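Local coordinates for glycosylation Associate Protein 2 (Streptococcus agalactiae serotype V, PDB 6OYC) that probably serves the accessory Sec system as a component of the Gap123 complex, linked to glycosylation and secretion of a serine-rich surface adhesin, at residues T69-S75 with I97-F101; R201-I207 with S239-F245; W440-E444 with D470-Y474; R330-F336 with D418-L422. All coordinates share one frame; numbering follows the deposited sequence.

In the fold
The four contacts are spread over separate parts of one chain. Contact 1 lies in the N-terminal parallel sheet region and contact 2 in an antiparallel sheet, their centres about 48 Å apart. Contacts 3 and 4 share the alpha/beta-hydrolase-like part, with centres about 22 Å apart, and use helices 429-444 and 416-424, which follow each other in the chain. Chemistry follows place. Contact 4 is mostly buried and apolar apart from an arginine guanidinium under a leucine methyl, whereas contacts 1 and 3 are partly buried, with aromatic packing beside a single direct hydrogen bond each. Contact 2 alone is a strand pair, zipped by backbone bonds, with one face buried and the other carrying a mixture of polar and apolar side chains.

Contact 1. Residues T69-S75 with I97-F101; sequences TYGPELS and ITEEF
Leu74 lies over one face of the Phe101 ring, its CG 4.0 Å from the ring centroid and 16° off the normal, a CH-pi contact. Leu74 CD2 carries the overlap on toward the base of the phenylalanine, 3.8 Å from Phe101 CB, while CD1 leans over the far rim near CE2. With CG anti to the backbone N (chi1 175°), the leucine turns its branch toward helix 96-104. The ring also meets main chain, since Phe101 CE1 comes within 3.4 Å of Leu74 O.

One helical turn back, Thr98 supplies the polar part. Its OG1 accepts the amide of Tyr70 in a nearly straight bond, Tyr70 N to Thr98 OG1 3.0 Å at 171°, which ties the loop backbone to a buried helix side chain. Ile97, beside these two, reaches the turn at Gly71-Pro72. Its CG1 takes the crowded position between backbone N and carbonyl carbon, and Ile97 CD1 presses on the turn, 3.2 Å from Gly71 O and 3.6 Å from Pro72 CA. At the outer side a water bridges Ser75 OG and Ile97 O, donating to the carbonyl.

Tyr70 runs the other way, into the domain: its hydroxyl is hydrogen-bonded to Val11 O and Glu67 N, and its ring packs on Leu65 and Pro33. Leu74 also touches Leu65, and Phe101 reaches Leu63. The contact thus seats the loop that follows strand 62-65 against helix 96-104, with the side chains of both resting on that strand, the central one of the N-terminal parallel five-stranded sheet.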
# COMPACT_ATOMS: atom_id res chain seq x y z
N THR B 69 -17.14 21.09 -18.73
CA THR B 69 -16.90 22.36 -18.06
C THR B 69 -18.07 22.70 -17.14
O THR B 69 -19.23 22.55 -17.53
CB THR B 69 -16.70 23.47 -19.10
OG1 THR B 69 -15.65 23.09 -20.01
CG2 THR B 69 -16.35 24.80 -18.41
N TYR B 70 -17.76 23.15 -15.93
CA TYR B 70 -18.80 23.64 -15.03
C TYR B 70 -18.57 25.12 -14.75
O TYR B 70 -17.46 25.63 -14.90
CB TYR B 70 -18.81 22.86 -13.71
CG TYR B 70 -19.18 21.41 -13.90
CD1 TYR B 70 -18.28 20.53 -14.46
CD2 TYR B 70 -20.44 20.94 -13.55
CE1 TYR B 70 -18.60 19.21 -14.66
CE2 TYR B 70 -20.78 19.62 -13.75
CZ TYR B 70 -19.85 18.76 -14.30
OH TYR B 70 -20.15 17.46 -14.51
N GLY B 71 -19.64 25.80 -14.34
CA GLY B 71 -19.53 27.14 -13.86
C GLY B 71 -18.82 27.20 -12.52
O GLY B 71 -18.42 26.18 -11.95
N PRO B 72 -18.67 28.42 -12.00
CA PRO B 72 -17.89 28.59 -10.75
C PRO B 72 -18.49 27.87 -9.56
O PRO B 72 -17.76 27.61 -8.59
CB PRO B 72 -17.88 30.11 -10.53
CG PRO B 72 -18.45 30.73 -11.80
CD PRO B 72 -19.24 29.68 -12.51
N GLU B 73 -19.78 27.54 -9.57
CA GLU B 73 -20.39 26.90 -8.41
C GLU B 73 -19.80 25.52 -8.08
O GLU B 73 -19.86 25.11 -6.92
CB GLU B 73 -21.89 26.79 -8.61
CG GLU B 73 -22.57 28.14 -8.79
CD GLU B 73 -22.66 28.56 -10.25
OE1 GLU B 73 -23.45 29.49 -10.54
OE2 GLU B 73 -21.96 27.97 -11.11
N LEU B 74 -19.21 24.82 -9.06
CA LEU B 74 -18.59 23.52 -8.79
C LEU B 74 -17.67 23.58 -7.58
O LEU B 74 -17.60 22.62 -6.79
CB LEU B 74 -17.83 23.04 -10.03
CG LEU B 74 -17.01 21.74 -9.94
CD1 LEU B 74 -17.91 20.52 -9.89
CD2 LEU B 74 -16.02 21.64 -11.10
N SER B 75 -16.97 24.70 -7.40
CA SER B 75 -16.04 24.82 -6.27
C SER B 75 -16.75 24.64 -4.93
O SER B 75 -16.14 24.18 -3.96
CB SER B 75 -15.35 26.18 -6.31
OG SER B 75 -14.55 26.29 -7.46
N ILE B 97 -11.66 26.82 -13.50
CA ILE B 97 -11.86 26.36 -12.14
C ILE B 97 -12.28 24.89 -12.10
O ILE B 97 -12.09 24.23 -11.08
CB ILE B 97 -12.90 27.23 -11.42
CG1 ILE B 97 -14.18 27.30 -12.26
CG2 ILE B 97 -12.33 28.61 -11.14
CD1 ILE B 97 -15.25 26.32 -11.82
N THR B 98 -12.87 24.39 -13.19
CA THR B 98 -13.13 22.96 -13.29
C THR B 98 -11.85 22.18 -13.10
O THR B 98 -11.77 21.29 -12.24
CB THR B 98 -13.77 22.62 -14.64
OG1 THR B 98 -15.04 23.28 -14.77
CG2 THR B 98 -13.97 21.11 -14.76
N GLU B 99 -10.81 22.51 -13.87
CA GLU B 99 -9.54 21.80 -13.72
C GLU B 99 -8.97 22.00 -12.32
O GLU B 99 -8.40 21.06 -11.75
CB GLU B 99 -8.54 22.25 -14.79
CG GLU B 99 -7.08 22.10 -14.38
CD GLU B 99 -6.60 20.65 -14.36
OE1 GLU B 99 -6.85 19.91 -15.35
OE2 GLU B 99 -5.96 20.24 -13.36
N GLU B 100 -9.11 23.20 -11.75
CA GLU B 100 -8.60 23.41 -10.40
C GLU B 100 -9.28 22.46 -9.43
O GLU B 100 -8.63 21.87 -8.55
CB GLU B 100 -8.84 24.84 -9.93
CG GLU B 100 -8.15 25.94 -10.72
CD GLU B 100 -8.56 27.34 -10.25
OE1 GLU B 100 -8.66 28.25 -11.11
OE2 GLU B 100 -8.79 27.51 -9.03
N PHE B 101 -10.59 22.32 -9.56
CA PHE B 101 -11.35 21.40 -8.73
C PHE B 101 -10.83 19.97 -8.90
O PHE B 101 -10.46 19.32 -7.91
CB PHE B 101 -12.82 21.50 -9.09
CG PHE B 101 -13.72 20.77 -8.15
CD1 PHE B 101 -14.11 21.36 -6.96
CD2 PHE B 101 -14.15 19.49 -8.44
CE1 PHE B 101 -14.93 20.70 -6.09
CE2 PHE B 101 -14.97 18.81 -7.57
CZ PHE B 101 -15.36 19.42 -6.39
O HOH W 1 -12.21 25.04 -8.12

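Contact 2. Residues R201-I207 with S239-F245; sequences RLVISLI and SLAVKLF
Val203 and Lys243 face each other as one hydrogen-bonded pair of an antiparallel beta ladder, in which segments 201-207 and 239-245, from strands 198-208 and 238-247, have directions 157° apart. Hydrogen-bonded pairs, from Arg201-Phe245 to Ile207-Ser239, alternate with non-hydrogen-bonded ones. Eight backbone bonds close the ladder; that from Phe245 N to Arg201 O is short and almost straight, 2.7 Å at 177°. Between them, alpha-carbon hydrogens approach carbonyls, as where Leu240 CA lies 3.3 Å from Ser205 O.

The non-hydrogen-bonded pairs send Leu202, Ile204, Leu206, Leu240, Val242 and Leu244 to one buried face. There the contacts run diagonally: Ile204 CG2 meets Leu240 CD1 at 3.7 Å, and Leu202 CD1 meets Val242 CG1 at 3.8 Å. The other face is mixed. Val203 CG2 packs at 3.6 Å from Phe245 CE1, and Ile207 CD1 rests 3.9 Å from Ala241 CB.

Farther out, Leu188 of strand 185-195, from the other antiparallel sheet, touches both Ile204 and Leu240 on the apolar face, and Phe180 of strand 168-180 packs on Leu206 and Leu240. Strand 215-222 continues the sheet beside strand 198-208; its Glu222 forms a salt bridge with Arg201, and its Glu218 is hydrogen-bonded to Ser205 OG. Lys243 joins that group by bending its chain at chi2 and chi3, which takes CE past Val203 CG1. At its end, Lys243 NZ donates to Ser205 OG at 2.8 Å.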
# COMPACT_ATOMS: atom_id res chain seq x y z
N ARG B 201 -0.80 -23.13 -14.60
CA ARG B 201 -2.19 -22.70 -14.59
C ARG B 201 -2.75 -22.77 -13.17
O ARG B 201 -2.62 -23.79 -12.48
CB ARG B 201 -3.05 -23.57 -15.52
CG ARG B 201 -4.54 -23.25 -15.37
CD ARG B 201 -5.43 -24.17 -16.18
NE ARG B 201 -5.23 -23.97 -17.61
CZ ARG B 201 -5.38 -24.90 -18.55
NH1 ARG B 201 -5.75 -26.14 -18.22
NH2 ARG B 201 -5.16 -24.59 -19.81
N LEU B 202 -3.39 -21.69 -12.76
CA LEU B 202 -4.06 -21.62 -11.47
C LEU B 202 -5.56 -21.84 -11.68
O LEU B 202 -6.18 -21.15 -12.49
CB LEU B 202 -3.81 -20.25 -10.84
CG LEU B 202 -3.69 -20.11 -9.34
CD1 LEU B 202 -2.59 -21.03 -8.81
CD2 LEU B 202 -3.41 -18.66 -9.01
N VAL B 203 -6.13 -22.81 -10.96
CA VAL B 203 -7.57 -23.04 -10.97
C VAL B 203 -8.14 -22.60 -9.63
O VAL B 203 -7.62 -22.96 -8.57
CB VAL B 203 -7.91 -24.51 -11.26
CG1 VAL B 203 -9.39 -24.74 -11.14
CG2 VAL B 203 -7.41 -24.89 -12.65
N ILE B 204 -9.17 -21.77 -9.68
CA ILE B 204 -9.73 -21.11 -8.51
C ILE B 204 -11.21 -21.45 -8.50
O ILE B 204 -11.92 -21.11 -9.45
CB ILE B 204 -9.49 -19.59 -8.56
CG1 ILE B 204 -8.00 -19.31 -8.66
CG2 ILE B 204 -10.09 -18.86 -7.34
CD1 ILE B 204 -7.67 -17.96 -9.13
N SER B 205 -11.65 -22.12 -7.44
CA SER B 205 -13.02 -22.62 -7.30
C SER B 205 -13.75 -21.92 -6.15
O SER B 205 -13.27 -21.92 -5.01
CB SER B 205 -13.03 -24.15 -7.06
OG SER B 205 -12.30 -24.87 -8.05
N LEU B 206 -14.92 -21.36 -6.44
CA LEU B 206 -15.71 -20.65 -5.44
C LEU B 206 -16.71 -21.61 -4.79
O LEU B 206 -17.70 -22.01 -5.42
CB LEU B 206 -16.43 -19.46 -6.08
CG LEU B 206 -17.37 -18.65 -5.19
CD1 LEU B 206 -16.65 -18.16 -3.93
CD2 LEU B 206 -17.95 -17.49 -6.00
N ILE B 207 -16.46 -21.96 -3.53
CA ILE B 207 -17.36 -22.81 -2.75
C ILE B 207 -18.39 -21.91 -2.07
O ILE B 207 -18.03 -21.01 -1.31
CB ILE B 207 -16.57 -23.63 -1.70
CG1 ILE B 207 -15.53 -24.53 -2.39
CG2 ILE B 207 -17.52 -24.47 -0.82
CD1 ILE B 207 -14.19 -24.60 -1.66
N SER B 239 -16.00 -19.12 -0.26
CA SER B 239 -14.55 -19.11 -0.11
C SER B 239 -13.93 -19.83 -1.29
O SER B 239 -14.60 -20.57 -2.02
CB SER B 239 -14.10 -19.74 1.21
OG SER B 239 -14.55 -21.07 1.34
N LEU B 240 -12.64 -19.58 -1.48
CA LEU B 240 -11.91 -20.07 -2.64
C LEU B 240 -11.04 -21.26 -2.27
O LEU B 240 -10.38 -21.26 -1.24
CB LEU B 240 -11.01 -18.98 -3.21
CG LEU B 240 -11.67 -17.70 -3.71
CD1 LEU B 240 -10.59 -16.80 -4.31
CD2 LEU B 240 -12.77 -18.05 -4.73
N ALA B 241 -11.03 -22.26 -3.14
CA ALA B 241 -10.00 -23.29 -3.16
C ALA B 241 -9.08 -23.06 -4.35
O ALA B 241 -9.55 -22.76 -5.46
CB ALA B 241 -10.61 -24.69 -3.24
N VAL B 242 -7.77 -23.18 -4.14
CA VAL B 242 -6.78 -22.81 -5.15
C VAL B 242 -5.94 -24.03 -5.46
O VAL B 242 -5.40 -24.65 -4.53
CB VAL B 242 -5.90 -21.64 -4.68
CG1 VAL B 242 -4.84 -21.32 -5.74
CG2 VAL B 242 -6.75 -20.44 -4.41
N LYS B 243 -5.85 -24.38 -6.75
CA LYS B 243 -5.03 -25.47 -7.27
C LYS B 243 -4.10 -24.93 -8.35
O LYS B 243 -4.47 -24.03 -9.11
CB LYS B 243 -5.89 -26.61 -7.86
CG LYS B 243 -6.86 -27.24 -6.89
CD LYS B 243 -8.17 -27.67 -7.56
CE LYS B 243 -9.23 -26.57 -7.50
NZ LYS B 243 -10.61 -27.14 -7.73
N LEU B 244 -2.89 -25.48 -8.44
CA LEU B 244 -1.95 -25.11 -9.49
C LEU B 244 -1.64 -26.33 -10.35
O LEU B 244 -1.39 -27.42 -9.82
CB LEU B 244 -0.68 -24.50 -8.90
CG LEU B 244 0.44 -24.02 -9.84
CD1 LEU B 244 1.29 -23.01 -9.17
CD2 LEU B 244 1.33 -25.16 -10.20
N PHE B 245 -1.71 -26.16 -11.67
CA PHE B 245 -1.31 -27.16 -12.65
C PHE B 245 -0.08 -26.66 -13.40
O PHE B 245 0.16 -25.45 -13.48
CB PHE B 245 -2.44 -27.43 -13.67
CG PHE B 245 -3.67 -28.05 -13.07
CD1 PHE B 245 -4.50 -27.33 -12.25
CD2 PHE B 245 -4.01 -29.35 -13.37
CE1 PHE B 245 -5.64 -27.92 -11.70
CE2 PHE B 245 -5.15 -29.94 -12.83
CZ PHE B 245 -5.95 -29.21 -11.99
O HOH W 2 -17.25 -21.60 1.63

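Contact 3. Residues W440-E444 with D470-Y474; sequences WKSIE and DLLQY
Asp470 approaches the six-membered ring of Trp440 with its methylene, CB 3.5 Å from Trp440 CZ2, and stands its carboxylate almost perpendicular to the indole, the planes 87° apart. The polar ends are taken by a common partner: Asn397 accepts from Trp440 NE1 and donates to Asp470 OD2, which also bonds to Thr466. This second shell would hold both the indole and the carboxylate in place.

Leu471 follows, with CD1 4.2 Å from Trp440 CZ3. Its side chain also touches Phe396.

Tyr474, at the end of the segment, makes the broadest approach. Its ring runs nearly parallel to the indole, at 3°, but is slid so far along that the centroids stand 5.0 Å apart and the rings barely overlap; the closest atoms of the pair include Trp440 CE3 and Tyr474 CE1, 3.5 Å apart. On the far part of the ring the extended chain of Glu444 lies near CE2. The hydroxyl then donates to the carboxylate, Tyr474 OH to Glu444 OE1 2.9 Å, arriving from above the carboxylate plane, 51° out of it. Ile443 CG2 adds a looser apolar touch near CD2.

One tryptophan on helix 429-444 is thus packed against helix 467-473 at Asp470 and Leu471, and against Tyr474. This is helix-to-helix packing, between the helices flanking strand 452-458 in the chain, within an alpha/beta-hydrolase-type fold.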
# COMPACT_ATOMS: atom_id res chain seq x y z
N TRP B 440 24.90 1.16 4.70
CA TRP B 440 25.79 2.32 4.82
C TRP B 440 26.36 2.77 3.49
O TRP B 440 26.72 3.95 3.36
CB TRP B 440 26.91 2.02 5.81
CG TRP B 440 26.35 1.74 7.12
CD1 TRP B 440 26.22 0.53 7.71
CD2 TRP B 440 25.76 2.69 8.02
NE1 TRP B 440 25.60 0.65 8.93
CE2 TRP B 440 25.31 1.98 9.14
CE3 TRP B 440 25.59 4.08 8.00
CZ2 TRP B 440 24.69 2.60 10.23
CZ3 TRP B 440 24.97 4.69 9.08
CH2 TRP B 440 24.53 3.95 10.17
N LYS B 441 26.42 1.89 2.48
CA LYS B 441 26.90 2.31 1.18
C LYS B 441 25.94 3.33 0.56
O LYS B 441 26.37 4.27 -0.12
CB LYS B 441 27.09 1.11 0.25
CG LYS B 441 26.88 1.41 -1.24
CD LYS B 441 26.69 0.14 -2.06
CE LYS B 441 26.42 0.47 -3.52
NZ LYS B 441 27.67 0.51 -4.34
N SER B 442 24.64 3.16 0.79
CA SER B 442 23.69 4.17 0.37
C SER B 442 23.93 5.48 1.12
O SER B 442 23.87 6.57 0.53
CB SER B 442 22.26 3.66 0.60
OG SER B 442 21.29 4.61 0.21
N ILE B 443 24.18 5.38 2.42
CA ILE B 443 24.46 6.55 3.24
C ILE B 443 25.72 7.26 2.75
O ILE B 443 25.67 8.43 2.34
CB ILE B 443 24.59 6.15 4.72
CG1 ILE B 443 23.26 5.56 5.22
CG2 ILE B 443 25.03 7.33 5.55
CD1 ILE B 443 22.04 6.34 4.81
N GLU B 444 26.86 6.57 2.79
CA GLU B 444 28.10 7.07 2.22
C GLU B 444 27.88 7.76 0.88
O GLU B 444 28.17 8.95 0.73
CB GLU B 444 29.10 5.93 2.03
CG GLU B 444 29.65 5.33 3.28
CD GLU B 444 30.60 4.17 3.01
OE1 GLU B 444 30.38 3.06 3.57
OE2 GLU B 444 31.56 4.36 2.24
N ASP B 470 26.20 4.56 15.37
CA ASP B 470 26.73 4.42 14.01
C ASP B 470 26.40 5.61 13.14
O ASP B 470 27.20 6.00 12.29
CB ASP B 470 26.17 3.17 13.35
CG ASP B 470 26.73 1.93 13.93
OD1 ASP B 470 27.80 2.01 14.55
OD2 ASP B 470 26.09 0.87 13.78
N LEU B 471 25.22 6.19 13.34
CA LEU B 471 24.78 7.28 12.49
C LEU B 471 25.59 8.55 12.74
O LEU B 471 25.97 9.25 11.79
CB LEU B 471 23.28 7.53 12.70
CG LEU B 471 22.67 8.54 11.73
CD1 LEU B 471 23.01 8.14 10.30
CD2 LEU B 471 21.18 8.63 11.95
N LEU B 472 25.88 8.86 14.01
CA LEU B 472 26.70 10.02 14.32
C LEU B 472 28.09 9.88 13.71
O LEU B 472 28.63 10.84 13.14
CB LEU B 472 26.81 10.21 15.82
CG LEU B 472 25.47 10.39 16.54
CD1 LEU B 472 25.50 9.70 17.88
CD2 LEU B 472 25.16 11.86 16.71
N GLN B 473 28.68 8.69 13.80
CA GLN B 473 30.02 8.46 13.28
C GLN B 473 30.14 8.87 11.82
O GLN B 473 31.22 9.28 11.38
CB GLN B 473 30.41 6.99 13.46
CG GLN B 473 30.52 6.56 14.92
CD GLN B 473 31.05 5.14 15.10
OE1 GLN B 473 32.01 4.73 14.43
NE2 GLN B 473 30.43 4.38 16.00
N TYR B 474 29.04 8.80 11.06
CA TYR B 474 29.09 9.15 9.65
C TYR B 474 28.99 10.64 9.40
O TYR B 474 29.12 11.07 8.25
CB TYR B 474 27.99 8.43 8.88
CG TYR B 474 28.53 7.21 8.20
CD1 TYR B 474 28.47 5.96 8.80
CD2 TYR B 474 29.17 7.32 6.97
CE1 TYR B 474 28.99 4.83 8.18
CE2 TYR B 474 29.70 6.21 6.35
CZ TYR B 474 29.61 4.96 6.95
OH TYR B 474 30.14 3.84 6.34

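Contact 4. Residues R330-F336 with D418-L422; sequences RLQGGAF and DIQLL
Apolar packing of a loop on a helix makes this contact, in the interior of the alpha/beta-hydrolase-like part: loop 330-336, between strand 323-327 and helix 341-358, meets helix 416-424 through Ile419 and Leu422. Leu331 carries much of the packing: its CD1 sits between the two helix residues, 3.8 Å from Ile419 CG1 and 3.9 Å from Leu422 CD1, and also touches the CB of Asp418. Leu422 CD1 in turn lies 3.9 Å from Ala335 CB and over one face of the Arg330 guanidinium, 4.1 Å from Arg330 NH1. Ile419, with CG1 anti to the carbonyl carbon (chi1 -59°) and an extended chain beyond, carries its CD1 to Phe336, 3.5 Å from both CD1 and CE1 of that ring.

The loop is tightly turned. Gly334 N bonds to Arg330 O at 2.9 Å, and Gly334 adopts phi 127°, a conformation readily open to glycine. The guanidinium is fixed by a salt bridge to Asp328, a bond to Ile338 O and a cation-pi contact with Tyr343; Asp328 also accepts from Ala335 N, so one carboxylate binds both residues that meet Leu422, and probably helps to position them.

The Phe336 ring is close to, but not in contact with, Ser371, His491 and Asp461, whose geometry is consistent with a Ser-His-Asp triad. Leu398 of helix 398-403 packs on both Phe336 and Ile419, while on the side of helix 416-424 turned from the loop Gln420 meets helix 429-444, so these two helices border the contact.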
# COMPACT_ATOMS: atom_id res chain seq x y z
N ARG B 330 5.86 -7.62 1.27
CA ARG B 330 6.58 -8.84 0.95
C ARG B 330 6.84 -9.68 2.21
O ARG B 330 6.75 -9.19 3.34
CB ARG B 330 7.90 -8.52 0.24
CG ARG B 330 7.71 -7.80 -1.10
CD ARG B 330 9.01 -7.24 -1.65
NE ARG B 330 9.60 -6.26 -0.73
CZ ARG B 330 10.87 -5.87 -0.75
NH1 ARG B 330 11.71 -6.36 -1.65
NH2 ARG B 330 11.31 -4.99 0.14
N LEU B 331 7.16 -10.95 1.99
CA LEU B 331 7.62 -11.89 3.03
C LEU B 331 6.53 -12.04 4.09
O LEU B 331 5.35 -12.17 3.74
CB LEU B 331 8.95 -11.42 3.56
CG LEU B 331 10.12 -11.49 2.59
CD1 LEU B 331 11.44 -11.41 3.37
CD2 LEU B 331 10.06 -12.74 1.73
N GLN B 332 6.89 -12.02 5.38
CA GLN B 332 5.88 -12.10 6.44
C GLN B 332 5.16 -10.77 6.64
O GLN B 332 3.93 -10.70 6.56
CB GLN B 332 6.51 -12.56 7.76
CG GLN B 332 5.43 -12.92 8.81
CD GLN B 332 5.97 -13.09 10.23
OE1 GLN B 332 7.17 -13.03 10.47
NE2 GLN B 332 5.06 -13.31 11.18
N GLY B 333 5.90 -9.70 6.93
CA GLY B 333 5.27 -8.43 7.22
C GLY B 333 6.04 -7.24 6.69
O GLY B 333 5.92 -6.13 7.21
N GLY B 334 6.82 -7.46 5.64
CA GLY B 334 7.63 -6.41 5.04
C GLY B 334 9.07 -6.86 4.97
O GLY B 334 9.52 -7.73 5.72
N ALA B 335 9.82 -6.26 4.03
CA ALA B 335 11.23 -6.58 3.87
C ALA B 335 12.07 -5.30 3.79
O ALA B 335 13.06 -5.23 3.06
CB ALA B 335 11.45 -7.46 2.63
N PHE B 336 11.66 -4.27 4.54
CA PHE B 336 12.51 -3.11 4.81
C PHE B 336 12.82 -2.31 3.54
O PHE B 336 13.89 -1.69 3.43
CB PHE B 336 13.80 -3.55 5.51
CG PHE B 336 13.59 -3.92 6.96
CD1 PHE B 336 12.89 -5.05 7.31
CD2 PHE B 336 14.06 -3.10 7.98
CE1 PHE B 336 12.67 -5.37 8.65
CE2 PHE B 336 13.86 -3.41 9.30
CZ PHE B 336 13.15 -4.55 9.64
N ASP B 418 14.89 -14.45 6.64
CA ASP B 418 14.36 -14.41 5.28
C ASP B 418 14.72 -13.11 4.58
O ASP B 418 14.98 -13.11 3.37
CB ASP B 418 12.85 -14.61 5.31
CG ASP B 418 12.47 -15.99 5.83
OD1 ASP B 418 13.05 -17.00 5.35
OD2 ASP B 418 11.60 -16.06 6.73
N ILE B 419 14.77 -12.01 5.32
CA ILE B 419 15.18 -10.75 4.72
C ILE B 419 16.64 -10.81 4.27
O ILE B 419 16.98 -10.29 3.20
CB ILE B 419 14.92 -9.60 5.71
CG1 ILE B 419 13.43 -9.57 6.06
CG2 ILE B 419 15.36 -8.28 5.11
CD1 ILE B 419 13.05 -8.53 7.11
N GLN B 420 17.51 -11.45 5.06
CA GLN B 420 18.89 -11.62 4.60
C GLN B 420 18.96 -12.55 3.40
O GLN B 420 19.74 -12.31 2.46
CB GLN B 420 19.80 -12.15 5.72
CG GLN B 420 21.26 -12.27 5.24
CD GLN B 420 22.27 -12.43 6.37
OE1 GLN B 420 22.17 -11.79 7.42
NE2 GLN B 420 23.25 -13.31 6.15
N LEU B 421 18.18 -13.64 3.42
CA LEU B 421 18.08 -14.48 2.23
C LEU B 421 17.65 -13.67 1.02
O LEU B 421 18.26 -13.76 -0.05
CB LEU B 421 17.10 -15.62 2.47
CG LEU B 421 17.72 -16.87 3.11
CD1 LEU B 421 16.65 -17.95 3.24
CD2 LEU B 421 18.92 -17.34 2.29
N LEU B 422 16.59 -12.88 1.17
CA LEU B 422 16.14 -12.08 0.04
C LEU B 422 17.30 -11.29 -0.56
O LEU B 422 17.44 -11.22 -1.78
CB LEU B 422 15.00 -11.15 0.47
CG LEU B 422 14.17 -10.38 -0.58
CD1 LEU B 422 12.82 -9.93 -0.01
CD2 LEU B 422 14.91 -9.17 -1.11